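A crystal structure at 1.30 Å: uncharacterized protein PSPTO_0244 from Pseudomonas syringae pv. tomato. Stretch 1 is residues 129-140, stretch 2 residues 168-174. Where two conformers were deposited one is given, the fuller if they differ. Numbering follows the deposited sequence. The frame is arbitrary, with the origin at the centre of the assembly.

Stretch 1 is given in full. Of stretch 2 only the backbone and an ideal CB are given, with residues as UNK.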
# COMPACT_ATOMS: atom_id res chain seq x y z
N ALA A 129 -10.54 1.95 -9.13
CA ALA A 129 -11.08 1.54 -7.82
C ALA A 129 -10.74 0.07 -7.58
O ALA A 129 -10.65 -0.72 -8.52
CB ALA A 129 -12.59 1.73 -7.80
N LEU A 130 -10.56 -0.29 -6.31
CA LEU A 130 -10.12 -1.65 -5.93
C LEU A 130 -11.14 -2.26 -4.97
O LEU A 130 -11.16 -1.90 -3.80
CB LEU A 130 -8.73 -1.62 -5.27
CG LEU A 130 -7.61 -0.92 -6.04
CD1 LEU A 130 -6.39 -0.75 -5.13
CD2 LEU A 130 -7.23 -1.64 -7.33
N ASP A 131 -11.94 -3.21 -5.45
CA ASP A 131 -13.02 -3.78 -4.64
C ASP A 131 -12.44 -4.72 -3.57
O ASP A 131 -11.75 -5.68 -3.91
CB ASP A 131 -13.98 -4.55 -5.57
CG ASP A 131 -15.25 -5.06 -4.89
OD1 ASP A 131 -15.38 -4.97 -3.66
OD2 ASP A 131 -16.14 -5.53 -5.64
N ARG A 132 -12.77 -4.48 -2.29
CA ARG A 132 -12.40 -5.37 -1.20
C ARG A 132 -12.83 -6.81 -1.47
O ARG A 132 -12.16 -7.74 -1.03
CB ARG A 132 -13.04 -4.90 0.12
CG ARG A 132 -12.50 -3.58 0.67
CD ARG A 132 -13.35 -2.98 1.78
NE ARG A 132 -13.31 -3.79 2.99
CZ ARG A 132 -12.38 -3.71 3.94
NH1 ARG A 132 -11.36 -2.89 3.83
NH2 ARG A 132 -12.47 -4.49 5.02
N LEU A 133 -13.97 -6.98 -2.16
CA LEU A 133 -14.56 -8.29 -2.44
C LEU A 133 -14.21 -8.80 -3.83
O LEU A 133 -14.90 -9.67 -4.37
CB LEU A 133 -16.08 -8.25 -2.26
CG LEU A 133 -16.62 -7.80 -0.89
CD1 LEU A 133 -18.15 -7.83 -0.85
CD2 LEU A 133 -16.00 -8.67 0.21
N ALA A 134 -13.13 -8.30 -4.42
CA ALA A 134 -12.70 -8.78 -5.73
C ALA A 134 -12.60 -10.30 -5.77
O ALA A 134 -12.15 -10.95 -4.80
CB ALA A 134 -11.33 -8.16 -6.07
N LEU A 135 -12.95 -10.88 -6.91
CA LEU A 135 -12.81 -12.32 -7.11
C LEU A 135 -11.36 -12.65 -7.47
O LEU A 135 -10.75 -11.98 -8.31
CB LEU A 135 -13.73 -12.79 -8.24
CG LEU A 135 -15.21 -12.52 -8.02
CD1 LEU A 135 -16.01 -12.89 -9.27
CD2 LEU A 135 -15.69 -13.31 -6.83
N LEU A 136 -10.82 -13.68 -6.83
CA LEU A 136 -9.39 -13.99 -6.90
C LEU A 136 -9.16 -15.32 -7.59
O LEU A 136 -10.02 -16.19 -7.62
CB LEU A 136 -8.80 -14.04 -5.50
CG LEU A 136 -9.13 -12.89 -4.54
CD1 LEU A 136 -8.34 -13.10 -3.25
CD2 LEU A 136 -8.83 -11.50 -5.17
N THR A 137 -7.97 -15.50 -8.14
CA THR A 137 -7.58 -16.76 -8.75
C THR A 137 -6.26 -17.26 -8.12
O THR A 137 -5.49 -16.46 -7.61
CB THR A 137 -7.41 -16.61 -10.25
OG1 THR A 137 -6.44 -15.60 -10.49
CG2 THR A 137 -8.75 -16.22 -10.92
N PRO A 138 -5.99 -18.57 -8.17
CA PRO A 138 -4.78 -19.08 -7.53
C PRO A 138 -3.49 -18.35 -7.90
O PRO A 138 -3.27 -17.98 -9.07
CB PRO A 138 -4.73 -20.53 -8.00
CG PRO A 138 -6.16 -20.90 -8.12
CD PRO A 138 -6.85 -19.66 -8.67
N SER A 139 -2.66 -18.12 -6.88
CA SER A 139 -1.39 -17.43 -7.04
C SER A 139 -0.28 -18.19 -6.32
O SER A 139 -0.55 -19.14 -5.58
CB SER A 139 -1.52 -16.00 -6.51
OG SER A 139 -1.91 -15.98 -5.15
N SER A 140 0.96 -17.79 -6.52
CA SER A 140 2.09 -18.57 -6.01
C SER A 140 2.22 -18.51 -4.49
O SER A 140 2.25 -17.41 -3.92
CB SER A 140 3.42 -18.08 -6.59
OG SER A 140 3.52 -18.37 -7.97
N UNK A 168 2.29 -3.75 -9.16
CA UNK A 168 1.10 -4.56 -9.34
C UNK A 168 0.31 -4.36 -8.05
O UNK A 168 0.84 -4.49 -6.94
CB UNK A 168 1.42 -6.03 -9.61
N UNK A 169 -0.97 -4.03 -8.22
CA UNK A 169 -1.84 -3.62 -7.11
C UNK A 169 -3.13 -4.41 -7.18
O UNK A 169 -3.73 -4.56 -8.24
CB UNK A 169 -2.13 -2.12 -7.15
N UNK A 170 -3.56 -4.95 -6.05
CA UNK A 170 -4.75 -5.76 -6.07
C UNK A 170 -5.13 -6.29 -4.71
O UNK A 170 -4.83 -5.68 -3.69
CB UNK A 170 -4.57 -6.93 -7.04
N UNK A 171 -5.80 -7.44 -4.74
CA UNK A 171 -6.29 -8.11 -3.56
C UNK A 171 -5.74 -9.54 -3.57
O UNK A 171 -5.66 -10.18 -4.62
CB UNK A 171 -7.82 -8.09 -3.51
N UNK A 172 -5.32 -10.01 -2.39
CA UNK A 172 -4.73 -11.34 -2.19
C UNK A 172 -5.34 -11.98 -0.99
O UNK A 172 -5.71 -11.29 -0.03
CB UNK A 172 -3.21 -11.27 -2.03
N UNK A 173 -5.44 -13.31 -1.00
CA UNK A 173 -5.77 -14.02 0.22
C UNK A 173 -4.98 -15.30 0.36
O UNK A 173 -4.34 -15.76 -0.58
CB UNK A 173 -7.27 -14.33 0.27
N UNK A 174 -5.00 -15.84 1.56
CA UNK A 174 -4.23 -17.03 1.85
C UNK A 174 -4.76 -17.75 3.07
O UNK A 174 -5.19 -17.13 4.03
CB UNK A 174 -2.76 -16.67 2.05

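Stretch 2 is one extended strand, and no hydrogen bond joins it directly to stretch 1. Three apolar side-chain pairs are the core of the contact, so shape is a good guide.

Position 168 has an ordinary strand backbone. Nothing of stretch 1 lies within 5.5 Å of its ideal CB, so almost any side chain would fit. The residue is R168. R168 NH1 is hydrogen-bonded elsewhere in the structure.

Position 169 points its CB toward stretch 1. The ideal CB is 4.9 Å from L130 CD1, a gap that a branched or longer apolar side chain could close. Valine, isoleucine, leucine or methionine would suit. The residue is I169, with chi1 m and chi2 t. Its CG2 reaches 3.5 Å from L130 CD1.

Position 170 points away from stretch 1, which offers nothing near the ideal CB. The backbone gives the clue: phi/psi of -179/-152 is easy for glycine and strained for most other residues. The residue is G170. It has no side chain, yet its CA lies across from that of L130, 6.8 Å away.

Position 171 faces stretch 1 most squarely. Its ideal CB is 3.9 Å from L136 CD2, 4.3 Å from A134 CB and 4.6 Å from D131 O. The beta turn from D131 to A134 is close by, closed by a hydrogen bond from A134 N to D131 O of 3.0 Å. Such close neighbours favour a compact apolar residue, such as alanine, valine or perhaps isoleucine. The residue is V171, chi1 t. Its CG2 lies 3.6 Å from D131 O and 4.2 Å from A134 CB, while CG1 is 4.1 Å from R132 O. V171 has the largest area covered by stretch 1.

Position 172 points away, with no neighbour near the ideal CB. Many side chains could start here; a large one with a polar group, such as tryptophan, tyrosine, glutamine or arginine, could turn toward S139 OG and S140 O. The residue is W172. Its CD1 comes 4.0 Å from S139 OG, which lies oblique to the ring. A water completes the link: it accepts from W172 NE1 at 2.9 Å, donates to S140 O at 2.7 Å, and is hydrogen-bonded to S139 OG at 2.8 Å.

Position 173 points sideways, its ideal CB 3.9 Å from L136 CD1. That methyl would suit an apolar side chain; a polar one would need partners beyond stretch 1. The residue is D173. Its CG packs 3.6 Å from L136 CD1, and both carboxylate oxygens are hydrogen-bonded elsewhere in the structure.

Position 174 also points sideways, and nothing of stretch 1 lies within 5.5 Å of its ideal CB, so stretch 1 sets no clear preference. The residue is S174, chi1 t.

Stretch 2 168-174: RIGVWDS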
# COMPACT_ATOMS: atom_id res chain seq x y z
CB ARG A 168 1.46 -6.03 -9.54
CG ARG A 168 2.02 -6.38 -10.90
CD ARG A 168 2.20 -7.89 -11.01
NE ARG A 168 3.21 -8.41 -10.09
CZ ARG A 168 2.99 -9.16 -8.99
NH1 ARG A 168 1.76 -9.53 -8.59
NH2 ARG A 168 4.03 -9.56 -8.28
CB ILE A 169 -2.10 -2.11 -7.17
CG1 ILE A 169 -0.78 -1.35 -6.98
CG2 ILE A 169 -3.13 -1.71 -6.13
CD1 ILE A 169 -0.85 0.15 -7.25
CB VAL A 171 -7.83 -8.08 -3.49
CG1 VAL A 171 -8.36 -8.86 -2.25
CG2 VAL A 171 -8.35 -6.65 -3.46
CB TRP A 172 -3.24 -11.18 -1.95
CG TRP A 172 -2.37 -12.35 -1.55
CD1 TRP A 172 -1.63 -13.10 -2.38
CD2 TRP A 172 -2.03 -12.76 -0.22
NE1 TRP A 172 -0.86 -13.99 -1.67
CE2 TRP A 172 -1.07 -13.77 -0.33
CE3 TRP A 172 -2.44 -12.36 1.05
CZ2 TRP A 172 -0.50 -14.37 0.78
CZ3 TRP A 172 -1.87 -12.95 2.15
CH2 TRP A 172 -0.90 -13.94 2.01
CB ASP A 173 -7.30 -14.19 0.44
CG ASP A 173 -7.98 -15.28 -0.42
OD1 ASP A 173 -7.34 -16.11 -1.11
OD2 ASP A 173 -9.25 -15.27 -0.38
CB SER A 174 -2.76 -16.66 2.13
OG SER A 174 -1.94 -17.81 2.23
O HOH W 1 0.47 -15.37 -3.89
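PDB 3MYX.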